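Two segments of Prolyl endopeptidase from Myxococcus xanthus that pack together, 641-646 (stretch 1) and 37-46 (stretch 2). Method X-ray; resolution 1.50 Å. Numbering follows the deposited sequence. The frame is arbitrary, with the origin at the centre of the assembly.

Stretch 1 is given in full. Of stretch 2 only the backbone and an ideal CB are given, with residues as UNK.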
# COMPACT_ATOMS: atom_id res chain seq x y z
N ALA A 641 -4.86 27.01 -0.20
CA ALA A 641 -3.99 25.92 0.28
C ALA A 641 -4.51 25.54 1.65
O ALA A 641 -4.46 26.35 2.57
CB ALA A 641 -2.55 26.37 0.33
N LEU A 642 -5.06 24.33 1.79
CA LEU A 642 -5.79 23.90 2.96
C LEU A 642 -5.15 22.69 3.58
O LEU A 642 -4.73 21.80 2.85
CB LEU A 642 -7.24 23.56 2.58
CG LEU A 642 -8.05 24.67 1.89
CD1 LEU A 642 -9.40 24.17 1.45
CD2 LEU A 642 -8.21 25.87 2.79
N LEU A 643 -5.08 22.65 4.91
CA LEU A 643 -4.63 21.48 5.64
C LEU A 643 -5.81 20.87 6.39
O LEU A 643 -6.28 21.42 7.37
CB LEU A 643 -3.50 21.87 6.62
CG LEU A 643 -2.99 20.74 7.52
CD1 LEU A 643 -2.33 19.63 6.74
CD2 LEU A 643 -2.02 21.29 8.57
N ARG A 644 -6.30 19.74 5.90
CA ARG A 644 -7.37 18.99 6.52
C ARG A 644 -6.80 17.83 7.33
O ARG A 644 -6.10 16.99 6.77
CB ARG A 644 -8.25 18.46 5.42
CG ARG A 644 -9.51 17.73 5.87
CD ARG A 644 -10.13 16.92 4.75
NE ARG A 644 -11.42 16.35 5.07
CZ ARG A 644 -11.62 15.21 5.72
NH1 ARG A 644 -10.63 14.48 6.18
NH2 ARG A 644 -12.86 14.82 5.93
N ILE A 645 -7.08 17.76 8.63
CA ILE A 645 -6.51 16.74 9.47
C ILE A 645 -7.59 15.77 9.89
O ILE A 645 -8.53 16.14 10.60
CB ILE A 645 -5.80 17.36 10.69
CG1 ILE A 645 -4.75 18.42 10.26
CG2 ILE A 645 -5.17 16.26 11.57
CD1 ILE A 645 -4.14 19.21 11.45
N GLU A 646 -7.49 14.53 9.45
CA GLU A 646 -8.48 13.53 9.81
C GLU A 646 -8.24 13.06 11.23
O GLU A 646 -7.11 12.75 11.59
CB GLU A 646 -8.36 12.35 8.85
CG GLU A 646 -9.36 11.22 9.04
CD GLU A 646 -10.69 11.43 8.35
OE1 GLU A 646 -10.70 11.84 7.16
OE2 GLU A 646 -11.73 11.10 8.97
N UNK A 37 -2.02 24.25 18.65
CA UNK A 37 -2.96 25.34 18.39
C UNK A 37 -3.07 25.68 16.88
O UNK A 37 -4.17 25.90 16.33
CB UNK A 37 -2.53 26.58 19.17
N UNK A 38 -1.92 25.71 16.22
CA UNK A 38 -1.85 26.00 14.78
C UNK A 38 -2.54 24.92 13.97
O UNK A 38 -3.28 25.20 13.02
CB UNK A 38 -0.39 26.14 14.33
N UNK A 39 -2.30 23.67 14.34
CA UNK A 39 -2.95 22.53 13.70
C UNK A 39 -4.47 22.63 13.79
O UNK A 39 -5.18 22.47 12.80
CB UNK A 39 -2.47 21.22 14.34
N UNK A 40 -4.96 22.90 14.99
CA UNK A 40 -6.40 23.04 15.18
C UNK A 40 -6.95 24.16 14.31
O UNK A 40 -8.00 24.02 13.68
CB UNK A 40 -6.73 23.30 16.65
N UNK A 41 -6.25 25.29 14.28
CA UNK A 41 -6.68 26.44 13.48
C UNK A 41 -6.63 26.17 11.98
O UNK A 41 -7.54 26.56 11.25
CB UNK A 41 -5.81 27.65 13.81
N UNK A 42 -5.59 25.47 11.54
CA UNK A 42 -5.51 25.10 10.12
C UNK A 42 -6.63 24.16 9.72
O UNK A 42 -7.29 24.38 8.72
CB UNK A 42 -4.16 24.45 9.81
N UNK A 43 -6.88 23.12 10.51
CA UNK A 43 -7.96 22.20 10.22
C UNK A 43 -9.33 22.92 10.24
O UNK A 43 -10.17 22.70 9.35
CB UNK A 43 -7.94 21.05 11.23
N UNK A 44 -9.53 23.81 11.21
CA UNK A 44 -10.80 24.52 11.31
C UNK A 44 -11.03 25.36 10.07
O UNK A 44 -12.12 25.39 9.50
CB UNK A 44 -10.83 25.40 12.56
N UNK A 45 -9.97 26.03 9.61
CA UNK A 45 -10.02 26.82 8.40
C UNK A 45 -10.36 25.96 7.17
O UNK A 45 -11.19 26.32 6.37
CB UNK A 45 -8.68 27.53 8.19
N UNK A 46 -9.74 24.79 7.10
CA UNK A 46 -9.99 23.91 5.97
C UNK A 46 -11.44 23.43 5.99
O UNK A 46 -12.09 23.45 4.95
CB UNK A 46 -9.03 22.72 5.99

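Stretch 2 is a helix throughout, its phi/psi values all close to -60/-45, and it crosses the strand of stretch 1 at about 107°, so only some of its positions meet the strand.

Position 37 lies out of reach of the strand, which therefore sets no preference; it is T37. At position 38 the CB points sideways and has no atom of the strand near it, yet a long apolar or aromatic side chain could reach the methyls of L643. The residue is W38, whose chi1 of -179° (t) carries the indole to L643, with CZ3 3.9 Å from L643 CD2.

The ideal CB of position 39 sits 3.9 Å from I645 CD1, an apolar neighbour that would suit leucine, isoleucine, methionine or alanine. M39 is found there, its CB packing against that methyl. Positions 40 and 41 offer the strand nothing, since one CB points away and the other is out of reach; they are T40 and A41.

Position 42 points toward the strand, its ideal CB 4.0 Å from L643 CD2. An apolar residue would fit, as would a longer polar one with an aliphatic stem. Q42 packs its CB against L643 CD2, while a water accepts from L643 N (2.9 Å to the water O) and donates to both Q42 O and Q42 OE1, each 2.8 Å from that O. The water thus ties strand to helix through a backbone NH.

At position 43 the CB lies 4.2 Å from both L643 O and I645 CD1, and the NH of I645 is a donor close by. A short side chain with an acceptor is favoured, so asparagine or aspartate would answer well. N43, with chi1 179° (t), brings OD1 2.9 Å from I645 N in a nearly straight hydrogen bond (168°), the only direct one between the stretches. Its CA also makes a CA-H...O contact with L643 O at 3.4 Å.

Position 44 points away, leaving the choice free of the strand; it is A44. From position 45 the CB points sideways and has no near neighbour, but a longer side chain could bring its end near L642. H45 does, its CD2 3.6 Å from L642 CD2.

Position 46 points toward the strand, its ideal CB 3.3 Å from L643 O and 3.9 Å from L642 CB. With backbone so close, a small residue such as alanine or glycine suits the close approach. A46 presents just a methyl, its CB 4.0 Å from L642 CB.

Stretch 2 (37-46) TWMTAQNAHA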
# COMPACT_ATOMS: atom_id res chain seq x y z
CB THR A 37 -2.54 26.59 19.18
OG1 THR A 37 -2.66 26.31 20.58
CG2 THR A 37 -3.46 27.74 18.94
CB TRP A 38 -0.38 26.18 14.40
CG TRP A 38 -0.07 26.50 13.00
CD1 TRP A 38 0.11 27.74 12.49
CD2 TRP A 38 0.13 25.57 11.92
NE1 TRP A 38 0.41 27.67 11.15
CE2 TRP A 38 0.45 26.34 10.78
CE3 TRP A 38 0.10 24.16 11.81
CZ2 TRP A 38 0.74 25.76 9.55
CZ3 TRP A 38 0.37 23.59 10.58
CH2 TRP A 38 0.68 24.38 9.47
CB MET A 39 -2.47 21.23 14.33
CG MET A 39 -1.04 20.90 13.97
SD MET A 39 -0.27 19.70 15.06
CE MET A 39 -1.32 18.35 14.92
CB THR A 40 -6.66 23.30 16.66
OG1 THR A 40 -6.23 22.17 17.42
CG2 THR A 40 -8.17 23.45 16.94
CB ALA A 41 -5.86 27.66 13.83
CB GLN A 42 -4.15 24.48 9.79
CG GLN A 42 -2.97 25.45 9.74
CD GLN A 42 -2.93 26.33 8.53
OE1 GLN A 42 -3.76 26.22 7.64
NE2 GLN A 42 -1.96 27.25 8.50
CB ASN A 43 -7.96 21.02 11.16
CG ASN A 43 -9.10 20.07 10.89
OD1 ASN A 43 -9.14 19.39 9.87
ND2 ASN A 43 -10.10 20.08 11.77
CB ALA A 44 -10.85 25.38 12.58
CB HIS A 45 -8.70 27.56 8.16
CG HIS A 45 -8.64 28.26 6.85
ND1 HIS A 45 -9.35 29.42 6.58
CD2 HIS A 45 -8.00 27.93 5.70
CE1 HIS A 45 -9.11 29.79 5.33
NE2 HIS A 45 -8.30 28.91 4.78
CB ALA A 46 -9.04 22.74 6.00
O HOH W 1 -5.92 25.01 6.34
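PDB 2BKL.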